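Uncharacterized protein (Bacteroides eggerthii, PDB 4GDZ) is of unknown function but belongs to the DUF4251 family and binds a magnesium ion. Local coordinates at residues Q46-M55 with T156-S167; N58-N69 with Q81-P89. All coordinates share one frame; numbering follows the deposited sequence.

Contact 1. Residues Q46-M55 with T156-S167. With GOL (glycerol), chain D.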
loop_
_atom_site.group_PDB
_atom_site.type_symbol
_atom_site.label_atom_id
_atom_site.label_comp_id
_atom_site.label_asym_id
_atom_site.label_seq_id
_atom_site.Cartn_x
_atom_site.Cartn_y
_atom_site.Cartn_z
ATOM N N GLN A 46 24.637 -1.542 13.758
ATOM C CA GLN A 46 24.438 -2.719 14.584
ATOM C C GLN A 46 22.930 -2.845 14.809
ATOM O O GLN A 46 22.372 -2.269 15.734
ATOM C CB GLN A 46 25.238 -2.614 15.885
ATOM C CG GLN A 46 26.735 -2.702 15.639
ATOM C CD GLN A 46 27.543 -2.691 16.917
ATOM O OE1 GLN A 46 27.413 -1.794 17.709
ATOM N NE2 GLN A 46 28.390 -3.687 17.102
ATOM N N PHE A 47 22.267 -3.561 13.905
ATOM C CA PHE A 47 20.820 -3.655 13.916
ATOM C C PHE A 47 20.318 -4.932 13.284
ATOM O O PHE A 47 21.024 -5.582 12.500
ATOM C CB PHE A 47 20.177 -2.426 13.226
ATOM C CG PHE A 47 20.520 -2.277 11.756
ATOM C CD1 PHE A 47 19.786 -2.948 10.780
ATOM C CD2 PHE A 47 21.559 -1.439 11.345
ATOM C CE1 PHE A 47 20.095 -2.793 9.432
ATOM C CE2 PHE A 47 21.869 -1.285 10.000
ATOM C CZ PHE A 47 21.121 -1.948 9.042
ATOM N N VAL A 48 19.091 -5.285 13.637
ATOM C CA VAL A 48 18.364 -6.352 12.985
ATOM C C VAL A 48 16.952 -5.859 12.651
ATOM O O VAL A 48 16.264 -5.311 13.511
ATOM C CB VAL A 48 18.230 -7.624 13.853
ATOM C CG1 VAL A 48 17.691 -8.766 12.979
ATOM C CG2 VAL A 48 19.550 -8.012 14.495
ATOM N N LEU A 49 16.536 -6.044 11.411
ATOM C CA LEU A 49 15.122 -5.927 11.022
ATOM C C LEU A 49 14.536 -7.338 11.106
ATOM O O LEU A 49 14.945 -8.229 10.355
ATOM C CB LEU A 49 15.014 -5.380 9.603
ATOM C CG LEU A 49 13.624 -5.008 9.033
ATOM C CD1 LEU A 49 12.800 -6.233 8.677
ATOM C CD2 LEU A 49 12.860 -4.191 10.025
ATOM N N GLU A 50 13.623 -7.546 12.043
ATOM C CA GLU A 50 12.927 -8.819 12.209
ATOM C C GLU A 50 11.551 -8.717 11.529
ATOM O O GLU A 50 10.665 -7.990 12.014
ATOM C CB GLU A 50 12.795 -9.143 13.721
ATOM C CG GLU A 50 14.147 -9.279 14.425
ATOM C CD GLU A 50 14.087 -9.804 15.863
ATOM O OE1 GLU A 50 12.978 -9.974 16.420
ATOM O OE2 GLU A 50 15.170 -10.027 16.466
ATOM N N ALA A 51 11.384 -9.393 10.392
ATOM C CA ALA A 51 10.175 -9.239 9.555
ATOM C C ALA A 51 9.052 -10.123 10.091
ATOM O O ALA A 51 9.306 -11.227 10.566
ATOM C CB ALA A 51 10.450 -9.579 8.094
ATOM N N ASN A 52 7.817 -9.637 9.997
ATOM C CA ASN A 52 6.638 -10.441 10.343
ATOM C C ASN A 52 5.599 -10.477 9.241
ATOM O O ASN A 52 4.570 -11.137 9.383
ATOM C CB ASN A 52 6.028 -10.040 11.695
ATOM C CG ASN A 52 5.679 -8.571 11.777
ATOM O OD1 ASN A 52 5.360 -7.942 10.783
ATOM N ND2 ASN A 52 5.726 -8.024 12.980
ATOM N N GLN A 53 5.862 -9.788 8.138
ATOM C CA GLN A 53 5.050 -9.982 6.975
ATOM C C GLN A 53 5.773 -9.723 5.698
ATOM O O GLN A 53 6.732 -8.947 5.645
ATOM C CB GLN A 53 3.757 -9.138 7.028
ATOM C CG GLN A 53 3.965 -7.674 7.111
ATOM C CD GLN A 53 2.683 -6.842 6.986
ATOM O OE1 GLN A 53 1.582 -7.256 7.360
ATOM N NE2 GLN A 53 2.848 -5.635 6.480
ATOM N N VAL A 54 5.251 -10.365 4.659
ATOM C CA VAL A 54 5.635 -10.125 3.296
ATOM C C VAL A 54 4.524 -9.307 2.643
ATOM O O VAL A 54 3.315 -9.503 2.905
ATOM C CB VAL A 54 5.973 -11.445 2.544
ATOM C CG1 VAL A 54 4.823 -12.431 2.610
ATOM C CG2 VAL A 54 6.335 -11.136 1.094
HETATM N N MSE A 55 4.948 -8.340 1.831
HETATM C CA MSE A 55 4.053 -7.434 1.161
HETATM C C MSE A 55 4.031 -7.671 -0.341
HETATM O O MSE A 55 5.080 -7.781 -0.980
HETATM C CB MSE A 55 4.480 -5.998 1.474
HETATM C CG MSE A 55 4.473 -5.715 2.997
HETATM SE SE MSE A 55 5.440 -4.053 3.436
HETATM C CE MSE A 55 4.676 -2.816 2.055
ATOM N N THR A 156 9.635 -7.752 -0.653
ATOM C CA THR A 156 9.427 -6.618 0.266
ATOM C C THR A 156 8.731 -7.163 1.509
ATOM O O THR A 156 7.687 -7.824 1.415
ATOM C CB THR A 156 8.651 -5.475 -0.419
ATOM O OG1 THR A 156 9.437 -4.953 -1.507
ATOM C CG2 THR A 156 8.327 -4.292 0.579
ATOM N N LEU A 157 9.326 -6.882 2.663
ATOM C CA LEU A 157 8.844 -7.317 3.981
ATOM C C LEU A 157 8.838 -6.158 4.955
ATOM O O LEU A 157 9.511 -5.160 4.735
ATOM C CB LEU A 157 9.751 -8.414 4.539
ATOM C CG LEU A 157 9.797 -9.670 3.640
ATOM C CD1 LEU A 157 10.965 -9.624 2.657
ATOM C CD2 LEU A 157 9.865 -10.917 4.506
ATOM N N SER A 158 8.065 -6.287 6.027
ATOM C CA SER A 158 8.045 -5.281 7.062
ATOM C C SER A 158 8.120 -5.953 8.382
ATOM O O SER A 158 7.765 -7.142 8.519
ATOM C CB SER A 158 6.814 -4.360 6.973
ATOM O OG SER A 158 5.601 -5.038 7.243
ATOM N N GLY A 159 8.584 -5.193 9.364
ATOM C CA GLY A 159 8.739 -5.689 10.703
ATOM C C GLY A 159 9.385 -4.681 11.635
ATOM O O GLY A 159 9.236 -3.483 11.433
ATOM N N SER A 160 10.044 -5.163 12.694
ATOM C CA SER A 160 10.594 -4.272 13.751
ATOM C C SER A 160 12.091 -4.080 13.550
ATOM O O SER A 160 12.800 -5.044 13.331
ATOM C CB SER A 160 10.343 -4.846 15.133
ATOM O OG SER A 160 8.967 -4.920 15.393
ATOM N N LEU A 161 12.566 -2.841 13.606
ATOM C CA LEU A 161 13.996 -2.554 13.534
ATOM C C LEU A 161 14.532 -2.413 14.954
ATOM O O LEU A 161 14.050 -1.589 15.739
ATOM C CB LEU A 161 14.274 -1.306 12.701
ATOM C CG LEU A 161 15.710 -0.887 12.403
ATOM C CD1 LEU A 161 16.445 -1.965 11.630
ATOM C CD2 LEU A 161 15.653 0.396 11.576
ATOM N N LEU A 162 15.512 -3.254 15.297
ATOM C CA LEU A 162 15.959 -3.411 16.689
ATOM C C LEU A 162 17.472 -3.294 16.816
ATOM O O LEU A 162 18.217 -3.765 15.940
ATOM C CB LEU A 162 15.528 -4.793 17.217
ATOM C CG LEU A 162 14.027 -5.094 17.346
ATOM C CD1 LEU A 162 13.841 -6.593 17.556
ATOM C CD2 LEU A 162 13.381 -4.291 18.485
ATOM N N PRO A 163 17.943 -2.710 17.927
ATOM C CA PRO A 163 19.362 -2.863 18.239
ATOM C C PRO A 163 19.683 -4.345 18.476
ATOM O O PRO A 163 18.795 -5.122 18.854
ATOM C CB PRO A 163 19.567 -2.031 19.512
ATOM C CG PRO A 163 18.240 -1.485 19.900
ATOM C CD PRO A 163 17.197 -1.928 18.932
ATOM N N LEU A 164 20.929 -4.728 18.213
ATOM C CA LEU A 164 21.384 -6.122 18.345
ATOM C C LEU A 164 21.032 -6.702 19.700
ATOM O O LEU A 164 20.487 -7.802 19.777
ATOM C CB LEU A 164 22.900 -6.205 18.149
ATOM C CG LEU A 164 23.432 -5.951 16.734
ATOM C CD1 LEU A 164 24.930 -6.217 16.692
ATOM C CD2 LEU A 164 22.715 -6.787 15.681
ATOM N N ASN A 165 21.308 -5.942 20.762
ATOM C CA ASN A 165 21.049 -6.419 22.124
ATOM C C ASN A 165 19.573 -6.525 22.511
ATOM O O ASN A 165 19.250 -7.004 23.587
ATOM C CB ASN A 165 21.839 -5.619 23.179
ATOM C CG ASN A 165 21.367 -4.165 23.354
ATOM O OD1 ASN A 165 20.378 -3.707 22.776
ATOM N ND2 ASN A 165 22.100 -3.432 24.184
ATOM N N GLN A 166 18.667 -6.091 21.642
ATOM C CA GLN A 166 17.244 -6.328 21.881
ATOM C C GLN A 166 16.664 -7.342 20.903
ATOM O O GLN A 166 15.461 -7.576 20.881
ATOM C CB GLN A 166 16.477 -5.001 21.808
ATOM C CG GLN A 166 16.748 -4.063 22.986
ATOM C CD GLN A 166 16.135 -2.689 22.757
ATOM O OE1 GLN A 166 15.131 -2.559 22.049
ATOM N NE2 GLN A 166 16.748 -1.652 23.333
ATOM N N SER A 167 17.520 -7.944 20.085
ATOM C CA SER A 167 17.069 -8.861 19.044
ATOM C C SER A 167 17.233 -10.311 19.482
ATOM O O SER A 167 18.355 -10.758 19.731
ATOM C CB SER A 167 17.879 -8.611 17.772
ATOM O OG SER A 167 17.661 -9.624 16.833
HETATM C C1 GOL D . 6.078 -11.730 -4.114
HETATM O O1 GOL D . 6.911 -12.783 -3.594
HETATM C C2 GOL D . 6.631 -10.371 -3.711
HETATM O O2 GOL D . 7.791 -10.123 -4.492
HETATM C C3 GOL D . 7.013 -10.430 -2.252
HETATM O O3 GOL D . 7.302 -9.152 -1.683
#
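From V48–L162 to V54–L157, strand 46-55 and the strand of 156-163 run antiparallel, their axes 4.3 Å apart at 137°. V48 and E50 each exchange two backbone hydrogen bonds with their partners, L162 and S160. Beyond the non-hydrogen-bonded pair A51–G159 the register slips by one, and S158 O accepts from both N52 N (2.9 Å) and Q53 N (3.3 Å). At the end of the ladder a glycerol, probably from the crystallisation liquor, bridges the strands: its O3 donates to M55 O (2.7 Å) and accepts from T156 N (2.9 Å). On the side of the sheet that carries E50 and Q53, the Q53 amide turns to its cross-strand partner, NE2 lying 2.9 Å from S158 OG in a bent bond tilted out of the amide plane. The selenium of M55 (selenomethionine) rests on S158 CB. Toward the other end, the extended E50 side chain lays its carboxylate over L162 CD1 and receives a short bond from S167 OG to OE2 (2.5 Å). With OG anti to its backbone nitrogen (chi1 169°), S167 points the hydroxyl at E50, and OG also accepts from F170 N, N-capping helix 168-171. L164 CD2 packs on V48 CG2 (3.6 Å). L161 CD1 meets F47 CD1 obliquely on the other side, under helix 28-44. The double acceptance at S158 O defines a classic beta bulge, set between the first and last strands in chain order, neighbours in mid-sheet.

Contact 2. Residues N58-N69 with Q81-P89; sequences NGQTAFVTSNTN and QVAFNTVYP
The carbonyl oxygen of A83 is gripped twice: by N69 ND2 at 2.9 Å and by a water that donates to it while accepting from T65 N. The other amide atom of N69, OD1, accepts the N-H of A83 (2.9 Å). Both bonds leave their acceptor carbonyl planes by almost 50°, so the carboxamide sits askew to the backbone it pairs with. ND2 has a second acceptor, T65 O, at 2.7 Å; this bond is nearly straight and lies in the amide plane. Three bonds thus fix the rotation of the N69 amide: two tie the loop to strand 81-85 at A83, and the third closes the loop from N69 back to T65. This is the beta hairpin of strands 61-74 and 77-85 at a place where a short loop breaks the first strand, and the N69 side chain probably takes the place of backbone pairing. Before the break, V64 CG1 presses on F84 CB at 3.4 Å, the two side chains crossing at a slant, and A62 CB meets the methyl and CB of T86. T86 OG1 accepts from Y88 N in an ST turn and also bonds G93 O. Y88, with CG anti to the backbone N (chi1 -176°), reaches N58: ND2 lies in the ring plane at its edge, 3.1 Å from OH, and a second water links OH to N58 N. N58 OD1 holds Q60 N in an Asx turn. The Y88 ring stacks with F56 and makes an edge-to-face contact with F132 of the third subunit.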
loop_
_atom_site.group_PDB
_atom_site.type_symbol
_atom_site.label_atom_id
_atom_site.label_comp_id
_atom_site.label_asym_id
_atom_site.label_seq_id
_atom_site.Cartn_x
_atom_site.Cartn_y
_atom_site.Cartn_z
ATOM N N ASN A 58 0.078 -6.045 -5.276
ATOM C CA ASN A 58 -1.323 -5.664 -5.338
ATOM C C ASN A 58 -1.893 -4.998 -4.053
ATOM O O ASN A 58 -3.090 -4.596 -4.021
ATOM C CB ASN A 58 -2.187 -6.871 -5.773
ATOM C CG ASN A 58 -2.057 -8.064 -4.835
ATOM O OD1 ASN A 58 -1.617 -7.934 -3.683
ATOM N ND2 ASN A 58 -2.454 -9.235 -5.317
ATOM N N GLY A 59 -1.057 -4.885 -3.008
ATOM C CA GLY A 59 -1.491 -4.257 -1.734
ATOM C C GLY A 59 -1.787 -5.312 -0.657
ATOM O O GLY A 59 -2.003 -4.981 0.506
ATOM N N GLN A 60 -1.813 -6.586 -1.039
ATOM C CA GLN A 60 -2.010 -7.701 -0.071
ATOM C C GLN A 60 -0.788 -7.890 0.819
ATOM O O GLN A 60 0.287 -7.399 0.518
ATOM C CB GLN A 60 -2.312 -9.026 -0.796
ATOM C CG GLN A 60 -3.736 -9.173 -1.301
ATOM C CD GLN A 60 -4.723 -9.515 -0.213
ATOM O OE1 GLN A 60 -4.428 -9.417 0.986
ATOM N NE2 GLN A 60 -5.896 -9.902 -0.619
ATOM N N THR A 61 -0.964 -8.602 1.924
ATOM C CA THR A 61 0.155 -9.031 2.755
ATOM C C THR A 61 -0.086 -10.505 3.141
ATOM O O THR A 61 -1.176 -11.023 2.948
ATOM C CB THR A 61 0.230 -8.244 4.063
ATOM O OG1 THR A 61 -0.963 -8.513 4.771
ATOM C CG2 THR A 61 0.358 -6.703 3.833
ATOM N N ALA A 62 0.950 -11.185 3.630
ATOM C CA ALA A 62 0.801 -12.480 4.315
ATOM C C ALA A 62 1.785 -12.480 5.459
ATOM O O ALA A 62 2.872 -11.881 5.346
ATOM C CB ALA A 62 1.105 -13.646 3.371
ATOM N N PHE A 63 1.447 -13.134 6.558
ATOM C CA PHE A 63 2.410 -13.223 7.685
ATOM C C PHE A 63 3.516 -14.242 7.420
ATOM O O PHE A 63 3.345 -15.141 6.609
ATOM C CB PHE A 63 1.714 -13.507 9.000
ATOM C CG PHE A 63 0.821 -14.723 8.983
ATOM C CD1 PHE A 63 1.353 -16.006 9.132
ATOM C CD2 PHE A 63 -0.546 -14.574 8.839
ATOM C CE1 PHE A 63 0.520 -17.118 9.158
ATOM C CE2 PHE A 63 -1.382 -15.685 8.863
ATOM C CZ PHE A 63 -0.830 -16.953 8.997
ATOM N N VAL A 64 4.666 -14.051 8.073
ATOM C CA VAL A 64 5.852 -14.897 7.902
ATOM C C VAL A 64 6.493 -15.066 9.282
ATOM O O VAL A 64 6.232 -14.294 10.182
ATOM C CB VAL A 64 6.921 -14.342 6.929
ATOM C CG1 VAL A 64 6.355 -14.125 5.525
ATOM C CG2 VAL A 64 7.611 -13.086 7.494
ATOM N N THR A 65 7.320 -16.093 9.424
ATOM C CA THR A 65 8.097 -16.333 10.645
ATOM C C THR A 65 9.371 -15.500 10.685
ATOM O O THR A 65 10.199 -15.612 9.803
ATOM C CB THR A 65 8.545 -17.807 10.682
ATOM O OG1 THR A 65 7.397 -18.639 10.490
ATOM C CG2 THR A 65 9.251 -18.152 11.990
ATOM N N SER A 66 9.553 -14.733 11.751
ATOM C CA SER A 66 10.765 -13.938 11.963
ATOM C C SER A 66 12.094 -14.719 12.018
ATOM O O SER A 66 13.128 -14.218 11.564
ATOM C CB SER A 66 10.601 -13.126 13.255
ATOM O OG SER A 66 11.708 -12.279 13.428
ATOM N N ASN A 67 12.073 -15.946 12.558
ATOM C CA ASN A 67 13.291 -16.781 12.665
ATOM C C ASN A 67 14.077 -16.956 11.354
ATOM O O ASN A 67 15.310 -17.082 11.357
ATOM C CB ASN A 67 12.970 -18.195 13.208
ATOM C CG ASN A 67 14.239 -19.053 13.339
ATOM O OD1 ASN A 67 15.187 -18.659 14.038
ATOM N ND2 ASN A 67 14.295 -20.184 12.624
ATOM N N THR A 68 13.371 -16.969 10.219
ATOM C CA THR A 68 14.042 -17.071 8.917
ATOM C C THR A 68 13.663 -15.909 7.990
ATOM O O THR A 68 13.707 -16.052 6.776
ATOM C CB THR A 68 13.682 -18.409 8.241
ATOM O OG1 THR A 68 12.250 -18.499 8.096
ATOM C CG2 THR A 68 14.182 -19.606 9.081
ATOM N N ASN A 69 13.325 -14.750 8.559
ATOM C CA ASN A 69 12.990 -13.555 7.787
ATOM C C ASN A 69 13.528 -12.300 8.487
ATOM O O ASN A 69 12.852 -11.676 9.328
ATOM C CB ASN A 69 11.476 -13.474 7.559
ATOM C CG ASN A 69 10.981 -14.527 6.604
ATOM O OD1 ASN A 69 11.173 -14.415 5.387
ATOM N ND2 ASN A 69 10.389 -15.600 7.146
ATOM N N GLN A 81 18.345 -13.295 5.544
ATOM C CA GLN A 81 17.669 -14.549 5.329
ATOM C C GLN A 81 16.174 -14.254 5.150
ATOM O O GLN A 81 15.580 -13.600 5.988
ATOM C CB GLN A 81 17.878 -15.506 6.499
ATOM C CG GLN A 81 17.212 -16.882 6.275
ATOM C CD GLN A 81 17.735 -17.942 7.214
ATOM O OE1 GLN A 81 17.404 -17.947 8.399
ATOM N NE2 GLN A 81 18.574 -18.846 6.690
ATOM N N VAL A 82 15.596 -14.758 4.065
ATOM C CA VAL A 82 14.155 -14.649 3.777
ATOM C C VAL A 82 13.690 -16.033 3.357
ATOM O O VAL A 82 14.356 -16.694 2.574
ATOM C CB VAL A 82 13.860 -13.618 2.653
ATOM C CG1 VAL A 82 12.356 -13.625 2.282
ATOM C CG2 VAL A 82 14.316 -12.218 3.082
ATOM N N ALA A 83 12.558 -16.475 3.898
ATOM C CA ALA A 83 11.971 -17.756 3.547
ATOM C C ALA A 83 10.520 -17.748 3.979
ATOM O O ALA A 83 10.217 -17.769 5.179
ATOM C CB ALA A 83 12.703 -18.956 4.169
ATOM N N PHE A 84 9.635 -17.695 2.991
ATOM C CA PHE A 84 8.184 -17.671 3.253
ATOM C C PHE A 84 7.495 -18.670 2.332
ATOM O O PHE A 84 7.898 -18.889 1.171
ATOM C CB PHE A 84 7.612 -16.252 3.146
ATOM C CG PHE A 84 7.856 -15.573 1.836
ATOM C CD1 PHE A 84 6.952 -15.721 0.772
ATOM C CD2 PHE A 84 8.949 -14.736 1.662
ATOM C CE1 PHE A 84 7.165 -15.067 -0.415
ATOM C CE2 PHE A 84 9.179 -14.099 0.455
ATOM C CZ PHE A 84 8.292 -14.273 -0.595
ATOM N N ASN A 85 6.480 -19.306 2.888
ATOM C CA ASN A 85 5.733 -20.302 2.205
ATOM C C ASN A 85 4.295 -20.056 2.706
ATOM O O ASN A 85 3.926 -20.553 3.724
ATOM C CB ASN A 85 6.326 -21.691 2.610
ATOM C CG ASN A 85 5.430 -22.830 2.223
ATOM O OD1 ASN A 85 4.557 -22.652 1.416
ATOM N ND2 ASN A 85 5.660 -24.004 2.780
ATOM N N THR A 86 3.538 -19.235 2.008
ATOM C CA THR A 86 2.296 -18.624 2.536
ATOM C C THR A 86 1.061 -19.124 1.789
ATOM O O THR A 86 1.168 -19.812 0.786
ATOM C CB THR A 86 2.321 -17.084 2.437
ATOM O OG1 THR A 86 2.155 -16.681 1.069
ATOM C CG2 THR A 86 3.654 -16.484 2.990
ATOM N N VAL A 87 -0.103 -18.748 2.293
ATOM C CA VAL A 87 -1.386 -19.115 1.714
ATOM C C VAL A 87 -1.687 -18.244 0.444
ATOM O O VAL A 87 -2.632 -18.535 -0.300
ATOM C CB VAL A 87 -2.484 -19.062 2.801
ATOM C CG1 VAL A 87 -3.898 -19.184 2.223
ATOM C CG2 VAL A 87 -2.264 -20.207 3.818
ATOM N N TYR A 88 -0.885 -17.204 0.195
ATOM C CA TYR A 88 -1.047 -16.421 -1.048
ATOM C C TYR A 88 -0.812 -17.411 -2.235
ATOM O O TYR A 88 0.238 -17.999 -2.321
ATOM C CB TYR A 88 -0.093 -15.254 -1.050
ATOM C CG TYR A 88 -0.229 -14.310 -2.221
ATOM C CD1 TYR A 88 0.252 -14.665 -3.487
ATOM C CD2 TYR A 88 -0.811 -13.064 -2.073
ATOM C CE1 TYR A 88 0.122 -13.806 -4.581
ATOM C CE2 TYR A 88 -0.916 -12.191 -3.149
ATOM C CZ TYR A 88 -0.454 -12.560 -4.398
ATOM O OH TYR A 88 -0.564 -11.697 -5.467
ATOM N N PRO A 89 -1.836 -17.658 -3.063
ATOM C CA PRO A 89 -1.729 -18.784 -4.003
ATOM C C PRO A 89 -0.705 -18.510 -5.105
ATOM O O PRO A 89 -0.498 -17.346 -5.493
ATOM C CB PRO A 89 -3.109 -18.871 -4.616
ATOM C CG PRO A 89 -4.003 -18.077 -3.749
ATOM C CD PRO A 89 -3.163 -17.025 -3.124
HETATM O O HOH W 1 0.813 -9.006 -6.100
HETATM O O HOH W 2 7.984 -17.985 7.101
#

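Overall arrangement
The two contacts are neighbours in one antiparallel sheet, their centres about 14 Å apart. Contact 2 is nested along the chain inside the loop that contact 1 closes: strand 46-55 leads into strand 61-74, which forms a hairpin with 77-85, and strand 155-163 returns only about a hundred residues later to the far side of 46-55. Contact 1 lies near the centre of the chain and is buried; contact 2 lies farther out, partly buried. With V54 N probably bonded to A62 O and A51 N to N69 O, strand 46-55 joins the chain's last strand to the 61-74/77-85 hairpin within one continuous sheet, whose outer part meets the third subunit.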